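Local coordinates for DNA damage response protein Rtt109, putative (Neosartorya fumigata, PDB 5ZB9) that probably transfers the acetyl group of acetyl-CoA to lysine side chains of histone H3, with a role in the DNA damage response, at residues Phe51-Phe56 and Gln125-Pro130; Arg133-Leu138 and His242-Asn247; Ile176-Glu181 and Arg226-Asp231; Glu181-Ser186 and Val322-Gly327. One frame throughout, in Å; residues are numbered along the deposited sequence.

Interaction 1: residues Phe51-Phe56 and Gln125-Pro130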
# COMPACT_ATOMS: atom_id res chain seq x y z
N PHE A 51 -1.60 -10.59 -11.89
CA PHE A 51 -1.91 -9.38 -12.65
C PHE A 51 -1.77 -8.16 -11.76
O PHE A 51 -1.95 -8.25 -10.55
CB PHE A 51 -3.33 -9.46 -13.24
CG PHE A 51 -3.49 -10.56 -14.25
CD1 PHE A 51 -3.77 -11.86 -13.85
CD2 PHE A 51 -3.34 -10.30 -15.61
CE1 PHE A 51 -3.91 -12.87 -14.78
CE2 PHE A 51 -3.48 -11.31 -16.54
CZ PHE A 51 -3.77 -12.60 -16.13
N CYS A 52 -1.42 -7.03 -12.35
CA CYS A 52 -1.31 -5.80 -11.57
C CYS A 52 -2.12 -4.68 -12.20
O CYS A 52 -2.21 -4.56 -13.42
CB CYS A 52 0.15 -5.37 -11.42
SG CYS A 52 0.35 -3.97 -10.28
N GLU A 53 -2.70 -3.85 -11.34
CA GLU A 53 -3.50 -2.70 -11.75
C GLU A 53 -2.95 -1.46 -11.05
O GLU A 53 -2.88 -1.43 -9.83
CB GLU A 53 -4.97 -2.95 -11.40
CG GLU A 53 -5.94 -1.78 -11.65
CD GLU A 53 -7.38 -2.10 -11.22
OE1 GLU A 53 -7.63 -3.25 -10.79
OE2 GLU A 53 -8.26 -1.22 -11.30
N ASN A 54 -2.53 -0.46 -11.81
CA ASN A 54 -2.03 0.78 -11.22
C ASN A 54 -3.14 1.77 -10.90
O ASN A 54 -4.08 1.92 -11.67
CB ASN A 54 -1.03 1.48 -12.15
CG ASN A 54 0.16 0.62 -12.48
OD1 ASN A 54 0.51 -0.31 -11.74
ND2 ASN A 54 0.82 0.93 -13.58
N HIS A 55 -3.02 2.43 -9.76
CA HIS A 55 -3.93 3.51 -9.38
C HIS A 55 -3.15 4.71 -8.89
O HIS A 55 -2.23 4.57 -8.08
CB HIS A 55 -4.89 3.07 -8.28
CG HIS A 55 -5.86 2.02 -8.71
ND1 HIS A 55 -7.10 2.32 -9.24
CD2 HIS A 55 -5.78 0.67 -8.69
CE1 HIS A 55 -7.74 1.20 -9.52
NE2 HIS A 55 -6.96 0.18 -9.19
N PHE A 56 -3.54 5.89 -9.35
CA PHE A 56 -2.93 7.11 -8.85
C PHE A 56 -3.98 8.18 -8.57
O PHE A 56 -4.82 8.47 -9.41
CB PHE A 56 -1.90 7.64 -9.84
CG PHE A 56 -1.25 8.91 -9.39
CD1 PHE A 56 -0.31 8.90 -8.38
CD2 PHE A 56 -1.60 10.12 -9.97
CE1 PHE A 56 0.27 10.08 -7.95
CE2 PHE A 56 -1.01 11.29 -9.56
CZ PHE A 56 -0.08 11.27 -8.55
N GLN A 125 -12.91 -1.90 -0.90
CA GLN A 125 -14.32 -2.18 -1.19
C GLN A 125 -14.52 -2.69 -2.61
O GLN A 125 -15.32 -3.58 -2.84
CB GLN A 125 -15.18 -0.93 -0.98
CG GLN A 125 -15.16 -0.39 0.45
CD GLN A 125 -15.84 0.97 0.57
OE1 GLN A 125 -16.72 1.32 -0.22
NE2 GLN A 125 -15.43 1.75 1.57
N THR A 126 -13.77 -2.14 -3.55
CA THR A 126 -14.00 -2.42 -4.96
C THR A 126 -13.14 -3.55 -5.53
O THR A 126 -13.31 -3.92 -6.68
CB THR A 126 -13.77 -1.17 -5.84
OG1 THR A 126 -12.40 -0.76 -5.72
CG2 THR A 126 -14.66 -0.03 -5.40
N HIS A 127 -12.22 -4.09 -4.74
CA HIS A 127 -11.35 -5.15 -5.26
C HIS A 127 -11.45 -6.40 -4.42
O HIS A 127 -10.88 -7.44 -4.75
CB HIS A 127 -9.90 -4.66 -5.33
CG HIS A 127 -9.70 -3.60 -6.37
ND1 HIS A 127 -9.25 -3.88 -7.64
CD2 HIS A 127 -9.96 -2.27 -6.34
CE1 HIS A 127 -9.21 -2.76 -8.34
NE2 HIS A 127 -9.63 -1.77 -7.57
N GLN A 128 -12.20 -6.29 -3.34
CA GLN A 128 -12.56 -7.43 -2.52
C GLN A 128 -13.31 -8.48 -3.34
O GLN A 128 -14.34 -8.19 -3.94
CB GLN A 128 -13.42 -6.97 -1.34
CG GLN A 128 -13.81 -8.08 -0.39
CD GLN A 128 -12.62 -8.69 0.29
OE1 GLN A 128 -12.07 -9.70 -0.17
NE2 GLN A 128 -12.20 -8.09 1.40
N ARG A 129 -12.79 -9.70 -3.39
CA ARG A 129 -13.47 -10.80 -4.06
C ARG A 129 -14.01 -11.77 -3.02
O ARG A 129 -13.39 -11.95 -1.97
CB ARG A 129 -12.52 -11.54 -5.00
CG ARG A 129 -12.25 -10.84 -6.31
CD ARG A 129 -11.28 -11.66 -7.15
NE ARG A 129 -9.92 -11.52 -6.67
CZ ARG A 129 -8.97 -12.44 -6.81
NH1 ARG A 129 -9.24 -13.59 -7.39
NH2 ARG A 129 -7.74 -12.20 -6.34
N PRO A 130 -15.17 -12.38 -3.29
CA PRO A 130 -15.79 -13.35 -2.38
C PRO A 130 -14.89 -14.55 -2.11
O PRO A 130 -14.41 -15.18 -3.05
CB PRO A 130 -17.05 -13.78 -3.13
CG PRO A 130 -17.34 -12.66 -4.07
CD PRO A 130 -16.01 -12.12 -4.48
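Glu53 and His55 of strand 50-61 meet His127, where the chain comes off helix 111-127, in a small buried contact, all polar side chains, between the central mixed sheet of the Rtt109 acetyltransferase fold and a helix packed on it. The two strand residues are two positions apart, so both reach out from the same face toward His127, which comes from the opposite direction. The Glu53 side chain stands almost straight off the strand, CG anti to the backbone N (chi1 175°), and this carries its carboxylate to the imidazole. OE1 of Glu53 lies at the ring's edge, in its plane, 3.0 Å from His127 CE1, with the carboxylate turned by 58° from the ring. His55 makes the second touch. Its ring is set nearly perpendicular to that of His127, planes at 85° and centroids 5.3 Å apart, yet the approach is oblique.

Outside the contact, His55 ND1 is hydrogen-bonded to His27 NE2 on the neighbouring strand 22-35, and Glu53 OE1 takes a weak hydrogen bond from Trp409 NE1. Val80 of strand 71-82 touches both histidines. The two imidazoles come closest through their epsilon nitrogens, His55 NE2 lying 3.7 Å from His127 NE2.

Interaction 2: residues Arg133-Leu138 and His242-Asn247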
# COMPACT_ATOMS: atom_id res chain seq x y z
N ARG A 133 -8.83 -13.98 0.27
CA ARG A 133 -8.07 -13.14 1.19
C ARG A 133 -7.55 -11.86 0.50
O ARG A 133 -7.08 -11.91 -0.64
CB ARG A 133 -6.91 -13.94 1.78
CG ARG A 133 -6.12 -13.20 2.85
CD ARG A 133 -5.16 -14.13 3.57
NE ARG A 133 -5.83 -14.91 4.60
CZ ARG A 133 -5.80 -16.24 4.68
NH1 ARG A 133 -5.12 -16.94 3.78
NH2 ARG A 133 -6.44 -16.86 5.66
N LEU A 134 -7.67 -10.73 1.19
CA LEU A 134 -7.17 -9.45 0.68
C LEU A 134 -6.19 -8.81 1.67
O LEU A 134 -6.42 -8.80 2.88
CB LEU A 134 -8.33 -8.49 0.40
CG LEU A 134 -7.94 -7.16 -0.25
CD1 LEU A 134 -9.02 -6.71 -1.20
CD2 LEU A 134 -7.67 -6.06 0.79
N MET A 135 -5.11 -8.26 1.13
CA MET A 135 -4.07 -7.65 1.95
C MET A 135 -3.79 -6.20 1.55
O MET A 135 -3.68 -5.88 0.36
CB MET A 135 -2.79 -8.47 1.86
CG MET A 135 -1.61 -7.83 2.55
SD MET A 135 -0.19 -8.93 2.65
CE MET A 135 0.46 -8.82 0.99
N VAL A 136 -3.69 -5.32 2.54
CA VAL A 136 -3.16 -3.98 2.31
C VAL A 136 -1.76 -3.93 2.88
O VAL A 136 -1.53 -4.34 4.02
CB VAL A 136 -4.03 -2.88 2.95
CG1 VAL A 136 -3.42 -1.51 2.68
CG2 VAL A 136 -5.44 -2.95 2.41
N SER A 137 -0.82 -3.44 2.09
CA SER A 137 0.57 -3.48 2.50
C SER A 137 1.32 -2.21 2.10
O SER A 137 0.95 -1.53 1.14
CB SER A 137 1.25 -4.72 1.90
OG SER A 137 2.58 -4.87 2.38
N LEU A 138 2.38 -1.92 2.84
CA LEU A 138 3.23 -0.76 2.56
C LEU A 138 4.49 -0.85 3.40
O LEU A 138 4.52 -1.56 4.41
CB LEU A 138 2.49 0.55 2.88
CG LEU A 138 2.10 0.78 4.35
CD1 LEU A 138 3.22 1.46 5.16
CD2 LEU A 138 0.81 1.57 4.44
N HIS A 242 1.62 -17.57 7.60
CA HIS A 242 0.71 -18.65 7.25
C HIS A 242 -0.52 -18.18 6.48
O HIS A 242 -1.18 -18.98 5.83
CB HIS A 242 0.30 -19.41 8.51
CG HIS A 242 1.44 -20.15 9.13
ND1 HIS A 242 2.22 -19.60 10.13
CD2 HIS A 242 1.98 -21.35 8.85
CE1 HIS A 242 3.17 -20.46 10.46
NE2 HIS A 242 3.06 -21.53 9.69
N GLN A 243 -0.81 -16.88 6.52
CA GLN A 243 -1.93 -16.35 5.75
C GLN A 243 -1.51 -15.96 4.34
O GLN A 243 -2.33 -15.91 3.43
CB GLN A 243 -2.55 -15.15 6.46
CG GLN A 243 -3.11 -15.46 7.84
CD GLN A 243 -4.02 -14.35 8.34
OE1 GLN A 243 -5.14 -14.18 7.85
NE2 GLN A 243 -3.54 -13.59 9.32
N LEU A 244 -0.22 -15.70 4.16
CA LEU A 244 0.31 -15.25 2.88
C LEU A 244 0.94 -16.37 2.07
O LEU A 244 0.97 -16.31 0.84
CB LEU A 244 1.35 -14.15 3.12
CG LEU A 244 0.90 -12.70 3.02
CD1 LEU A 244 -0.45 -12.48 3.69
CD2 LEU A 244 1.97 -11.81 3.64
N CYS A 245 1.47 -17.38 2.75
CA CYS A 245 2.20 -18.46 2.09
C CYS A 245 1.61 -19.84 2.35
O CYS A 245 1.34 -20.21 3.49
CB CYS A 245 3.65 -18.45 2.54
SG CYS A 245 4.47 -16.89 2.20
N ASP A 246 1.43 -20.61 1.28
CA ASP A 246 0.86 -21.94 1.36
C ASP A 246 1.84 -22.95 1.95
O ASP A 246 1.44 -23.91 2.61
CB ASP A 246 0.40 -22.41 -0.02
CG ASP A 246 1.54 -22.42 -1.03
OD1 ASP A 246 1.85 -21.34 -1.59
OD2 ASP A 246 2.12 -23.51 -1.26
N ASN A 247 3.13 -22.73 1.70
CA ASN A 247 4.17 -23.61 2.20
C ASN A 247 5.18 -22.86 3.03
O ASN A 247 6.18 -22.36 2.51
CB ASN A 247 4.86 -24.32 1.03
CG ASN A 247 5.95 -25.28 1.49
OD1 ASN A 247 6.08 -25.59 2.68
ND2 ASN A 247 6.75 -25.76 0.54
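Arg133 leaves its strand with CG anti to the backbone N (chi1 -175°) and then bends at chi3 (-81°), which lays its guanidinium against Gln243 of the short helix 241-244. This is helix-on-sheet packing: strand 133-140 runs in the central mixed sheet of the acetyltransferase fold, between strands 86-96 and 317-324, and the helix packs against one face of it, at Arg133 and Met135. The two side chains cross at about a right angle. Gln243 CB sits over one face of the guanidinium, offset toward the rim, and the glutamine amide is turned 88° from the guanidinium plane. The backbone of Gln243 comes in as well, its carbonyl O 3.0 Å from Arg133 NH1 and 3.3 Å from Arg133 CD.

The polar ends find clear partners just outside the two segments. Arg133 NE is hydrogen-bonded to Asn324 OD1 and Arg133 NH2 to Val332 O, while Gln243 OE1 accepts from Asn324 ND2. Asn324 therefore serves both side chains and helps hold them in their mutual positions.

Two residues further along the strand, the contact turns apolar. Met135 points to the same side as Arg133 and crosses Leu244 at about a right angle, presenting its sulfur to the branched end of the leucine. Met135 SD is seated at that fork, 3.7 Å from Leu244 CD1 and equally 3.7 Å from Leu244 CD2.

Interaction 3: residues Ile176-Glu181 and Arg226-Asp231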
# COMPACT_ATOMS: atom_id res chain seq x y z
N ILE A 176 -9.51 1.47 8.85
CA ILE A 176 -9.86 0.43 7.89
C ILE A 176 -9.94 -0.89 8.61
O ILE A 176 -10.91 -1.63 8.47
CB ILE A 176 -8.83 0.32 6.76
CG1 ILE A 176 -8.61 1.68 6.11
CG2 ILE A 176 -9.29 -0.70 5.73
CD1 ILE A 176 -7.70 1.63 4.91
N LEU A 177 -8.89 -1.17 9.39
CA LEU A 177 -8.79 -2.38 10.20
C LEU A 177 -10.04 -2.59 11.04
O LEU A 177 -10.58 -3.69 11.11
CB LEU A 177 -7.54 -2.30 11.10
CG LEU A 177 -7.41 -3.23 12.31
CD1 LEU A 177 -7.23 -4.68 11.91
CD2 LEU A 177 -6.27 -2.78 13.20
N ARG A 178 -10.52 -1.52 11.67
CA ARG A 178 -11.55 -1.64 12.68
C ARG A 178 -12.98 -1.60 12.13
O ARG A 178 -13.93 -1.55 12.90
CB ARG A 178 -11.35 -0.56 13.74
CG ARG A 178 -10.09 -0.80 14.53
CD ARG A 178 -9.93 0.16 15.66
NE ARG A 178 -8.62 0.02 16.28
CZ ARG A 178 -8.32 -0.90 17.19
NH1 ARG A 178 -9.25 -1.75 17.60
NH2 ARG A 178 -7.10 -0.95 17.70
N GLU A 179 -13.11 -1.62 10.81
CA GLU A 179 -14.41 -1.84 10.19
C GLU A 179 -14.70 -3.33 10.11
O GLU A 179 -15.81 -3.74 9.78
CB GLU A 179 -14.46 -1.22 8.79
CG GLU A 179 -14.81 0.27 8.80
CD GLU A 179 -16.14 0.55 9.49
OE1 GLU A 179 -16.13 0.89 10.70
OE2 GLU A 179 -17.20 0.42 8.82
N TYR A 180 -13.69 -4.14 10.43
CA TYR A 180 -13.79 -5.59 10.36
C TYR A 180 -13.78 -6.22 11.74
O TYR A 180 -13.40 -5.58 12.72
CB TYR A 180 -12.66 -6.16 9.51
CG TYR A 180 -12.66 -5.67 8.08
CD1 TYR A 180 -11.93 -4.55 7.71
CD2 TYR A 180 -13.41 -6.32 7.11
CE1 TYR A 180 -11.94 -4.10 6.40
CE2 TYR A 180 -13.43 -5.88 5.81
CZ TYR A 180 -12.69 -4.77 5.46
OH TYR A 180 -12.71 -4.33 4.15
N GLU A 181 -14.18 -7.48 11.81
CA GLU A 181 -14.28 -8.18 13.09
C GLU A 181 -12.91 -8.57 13.63
O GLU A 181 -12.00 -8.90 12.86
CB GLU A 181 -15.16 -9.42 12.94
CG GLU A 181 -16.62 -9.09 12.71
CD GLU A 181 -17.17 -8.14 13.75
OE1 GLU A 181 -17.24 -8.53 14.94
OE2 GLU A 181 -17.52 -7.00 13.39
N ARG A 226 -4.65 -0.04 23.00
CA ARG A 226 -4.56 -0.16 24.44
C ARG A 226 -5.79 -0.87 25.02
O ARG A 226 -5.69 -1.60 26.00
CB ARG A 226 -4.40 1.22 25.09
CG ARG A 226 -3.88 1.17 26.52
CD ARG A 226 -3.72 2.57 27.10
NE ARG A 226 -4.92 3.36 26.85
CZ ARG A 226 -5.08 4.62 27.24
NH1 ARG A 226 -4.11 5.24 27.90
NH2 ARG A 226 -6.21 5.26 26.95
N SER A 227 -6.93 -0.67 24.38
CA SER A 227 -8.19 -1.17 24.91
C SER A 227 -8.72 -2.44 24.23
O SER A 227 -9.79 -2.93 24.58
CB SER A 227 -9.26 -0.07 24.83
OG SER A 227 -9.43 0.37 23.50
N ASP A 228 -7.98 -2.98 23.27
CA ASP A 228 -8.33 -4.27 22.70
C ASP A 228 -8.05 -5.35 23.74
O ASP A 228 -7.10 -5.23 24.50
CB ASP A 228 -7.55 -4.55 21.41
CG ASP A 228 -7.85 -3.53 20.31
OD1 ASP A 228 -9.04 -3.29 20.01
OD2 ASP A 228 -6.89 -2.97 19.75
N GLY A 229 -8.88 -6.38 23.78
CA GLY A 229 -8.68 -7.47 24.73
C GLY A 229 -7.47 -8.32 24.38
O GLY A 229 -7.13 -8.44 23.21
N LYS A 230 -6.84 -8.92 25.39
CA LYS A 230 -5.69 -9.80 25.18
C LYS A 230 -5.97 -10.93 24.19
O LYS A 230 -5.06 -11.37 23.48
CB LYS A 230 -5.22 -10.42 26.49
CG LYS A 230 -4.54 -9.48 27.45
CD LYS A 230 -3.82 -10.27 28.55
CE LYS A 230 -3.95 -9.59 29.91
NZ LYS A 230 -5.32 -9.75 30.50
N ASP A 231 -7.21 -11.41 24.16
CA ASP A 231 -7.58 -12.57 23.35
C ASP A 231 -7.86 -12.22 21.89
O ASP A 231 -7.86 -13.09 21.03
CB ASP A 231 -8.81 -13.27 23.94
CG ASP A 231 -10.07 -12.39 23.97
OD1 ASP A 231 -9.95 -11.15 23.99
OD2 ASP A 231 -11.19 -12.94 24.00
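Arg178 and Asp228 meet head-on in a two-pronged salt bridge. Arg178 NH1 donates to Asp228 OD1 over 2.9 Å, and Arg178 NH2 donates to Asp228 OD2, also over 2.9 Å. The second bond is nearly straight, with an N-H...O angle of 166°, and the first is slightly more bent. Each carboxylate oxygen uses its syn lone pair, and the two flat groups lie within 15° of a common plane, which lets both N-H groups point at the two oxygens at once. Arg178 arrives with CG anti to its carbonyl carbon (chi1 -68°) and stays extended as far as NE, long enough to span a gap that separates the backbones by 10.8 Å between Arg178 CA and Asp228 CA.

A second shell fixes the guanidinium's orientation. Its NE makes a salt bridge to Asp174 OD1, one turn back on helix 162-177, and NH2 has a weak hydrogen bond to Thr224 OG1. Within the acetyltransferase fold, that helix also carries Trp168 and Arg171, which bind CoA in this protein, though none is bound here; the Arg171 side chain is about 10 Å from that of Arg178.

Arg178 itself is where the helix gives out, in a type I turn from Leu177 to Tyr180 closed by Tyr180 N on Leu177 O at 3.2 Å. Asp228 belongs to the surface loop between helix 214-218 and strand 235-236. The side chain of Arg234 touches both Arg178 and Asp228, and its NH2 is hydrogen-bonded to Tyr180 O.

Interaction 4: residues Glu181-Ser186 and Val322-Gly327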
# COMPACT_ATOMS: atom_id res chain seq x y z
N GLU A 181 -14.18 -7.48 11.81
CA GLU A 181 -14.28 -8.18 13.09
C GLU A 181 -12.91 -8.57 13.63
O GLU A 181 -12.00 -8.90 12.86
CB GLU A 181 -15.16 -9.42 12.94
CG GLU A 181 -16.62 -9.09 12.71
CD GLU A 181 -17.17 -8.14 13.75
OE1 GLU A 181 -17.24 -8.53 14.94
OE2 GLU A 181 -17.52 -7.00 13.39
N PRO A 182 -12.76 -8.54 14.96
CA PRO A 182 -11.54 -9.01 15.61
C PRO A 182 -11.29 -10.49 15.33
O PRO A 182 -12.21 -11.22 15.00
CB PRO A 182 -11.81 -8.79 17.10
CG PRO A 182 -12.83 -7.71 17.14
CD PRO A 182 -13.70 -7.94 15.93
N GLU A 183 -10.04 -10.91 15.45
CA GLU A 183 -9.68 -12.31 15.26
C GLU A 183 -8.95 -12.83 16.49
O GLU A 183 -8.45 -12.06 17.31
CB GLU A 183 -8.84 -12.49 14.00
CG GLU A 183 -9.50 -11.91 12.76
CD GLU A 183 -8.68 -12.11 11.49
OE1 GLU A 183 -7.47 -11.75 11.49
OE2 GLU A 183 -9.23 -12.63 10.49
N THR A 184 -8.86 -14.15 16.61
CA THR A 184 -8.37 -14.79 17.82
C THR A 184 -6.93 -15.28 17.73
O THR A 184 -6.24 -15.37 18.73
CB THR A 184 -9.26 -15.97 18.20
OG1 THR A 184 -9.63 -16.66 17.00
CG2 THR A 184 -10.51 -15.47 18.90
N GLY A 185 -6.49 -15.60 16.52
CA GLY A 185 -5.14 -16.09 16.34
C GLY A 185 -5.05 -17.24 15.36
O GLY A 185 -5.75 -18.25 15.51
N SER A 186 -4.18 -17.09 14.36
CA SER A 186 -4.01 -18.07 13.30
C SER A 186 -3.60 -19.44 13.86
O SER A 186 -4.39 -20.38 13.84
CB SER A 186 -2.96 -17.59 12.28
OG SER A 186 -1.72 -17.29 12.91
N VAL A 322 -4.25 -7.71 6.99
CA VAL A 322 -4.80 -8.91 6.36
C VAL A 322 -6.28 -9.06 6.67
O VAL A 322 -6.69 -9.20 7.84
CB VAL A 322 -4.05 -10.18 6.80
CG1 VAL A 322 -4.62 -11.41 6.10
CG2 VAL A 322 -2.56 -10.05 6.50
N ILE A 323 -7.09 -9.03 5.61
CA ILE A 323 -8.54 -9.09 5.71
C ILE A 323 -9.08 -10.45 5.26
O ILE A 323 -8.86 -10.88 4.13
CB ILE A 323 -9.20 -7.98 4.87
CG1 ILE A 323 -8.81 -6.60 5.42
CG2 ILE A 323 -10.72 -8.16 4.82
CD1 ILE A 323 -9.18 -5.44 4.52
N ASN A 324 -9.79 -11.13 6.16
CA ASN A 324 -10.39 -12.41 5.82
C ASN A 324 -11.88 -12.26 5.65
O ASN A 324 -12.60 -12.02 6.62
CB ASN A 324 -10.06 -13.47 6.88
CG ASN A 324 -8.57 -13.76 6.96
OD1 ASN A 324 -8.00 -14.34 6.04
ND2 ASN A 324 -7.93 -13.34 8.05
N PRO A 325 -12.36 -12.40 4.40
CA PRO A 325 -13.76 -12.20 4.04
C PRO A 325 -14.64 -13.32 4.60
O PRO A 325 -14.10 -14.34 5.05
CB PRO A 325 -13.72 -12.23 2.51
CG PRO A 325 -12.63 -13.20 2.22
CD PRO A 325 -11.58 -12.91 3.26
N PRO A 326 -15.98 -13.14 4.59
CA PRO A 326 -16.85 -14.18 5.14
C PRO A 326 -16.63 -15.53 4.47
O PRO A 326 -16.57 -15.61 3.24
CB PRO A 326 -18.26 -13.64 4.86
CG PRO A 326 -18.09 -12.16 4.79
CD PRO A 326 -16.74 -11.96 4.14
N GLY A 327 -16.50 -16.58 5.27
CA GLY A 327 -16.22 -17.91 4.75
C GLY A 327 -14.74 -18.20 4.84
O GLY A 327 -14.23 -19.14 4.24
O HOH W 1 -5.86 -11.32 9.72
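Glu183 and Asn324 make the tight part of this contact, one direct hydrogen bond between buried side chains. Asn324 ND2 donates to Glu183 OE2 over 2.9 Å with an N-H...O angle of 157°, and the oxygen receives it on its syn lone pair, close to the amide plane. Carboxylate and amide are only 28° apart, although the side chains themselves cross at about a right angle. Glu183 reaches across because its CG lies anti to the carbonyl carbon (chi1 -54°) and the chain is extended from there.

Asn324 ends strand 317-324, which pairs antiparallel with strand 202-208 in the acetyltransferase sheet. The glutamate comes from the loop after helix 162-177, and it also bonds to that second strand: OE2 with Ser202 OG, OE1 with Thr204 OG1.

The periphery is less firmly defined. A water lies between Glu183 OE1 and the strand backbone, 3.0 Å from Val322 O, but its distance to OE1 is too short for that bond to be trusted in detail. Further along the loop, Gly185 and Ser186 are poorly ordered, and on the other segment the chain runs out through Pro326 and Gly327, which are exposed.

The amide oxygen of Asn324 faces an arginine donor while its nitrogen faces acceptors, which leaves little doubt which end is nitrogen. The amide N-H and the two hydroxyls could support a charged Glu183 carboxylate, whereas Glu197, which its side chain also touches, may work against it, so the ionisation stays open.

How the interactions relate
Interactions 1, 2 and 4 all reach the same mixed sheet, from strands 50-61, 133-140 and 317-324; the last two are neighbours in it. Interaction 1 closes first along the chain. Interaction 2 then spans a long excursion that contains all of interaction 3, while interaction 4 interleaves with both, sharing Glu181 with interaction 3. Centres of interactions 2 and 4 are 12 Å apart, of 3 and 4 only 11 Å, of 1 and 3 25 Å. Leu134 packs on His127 and Gln128 of segment 125-130. Interaction 1 joins the sheet to helix 111-127 and interaction 2 to helix 241-244; 3 and 4 fasten the chain leaving helix 162-177 to a surface loop and to the sheet. Helices 111-127 and 162-177 both carry CoA-site residues.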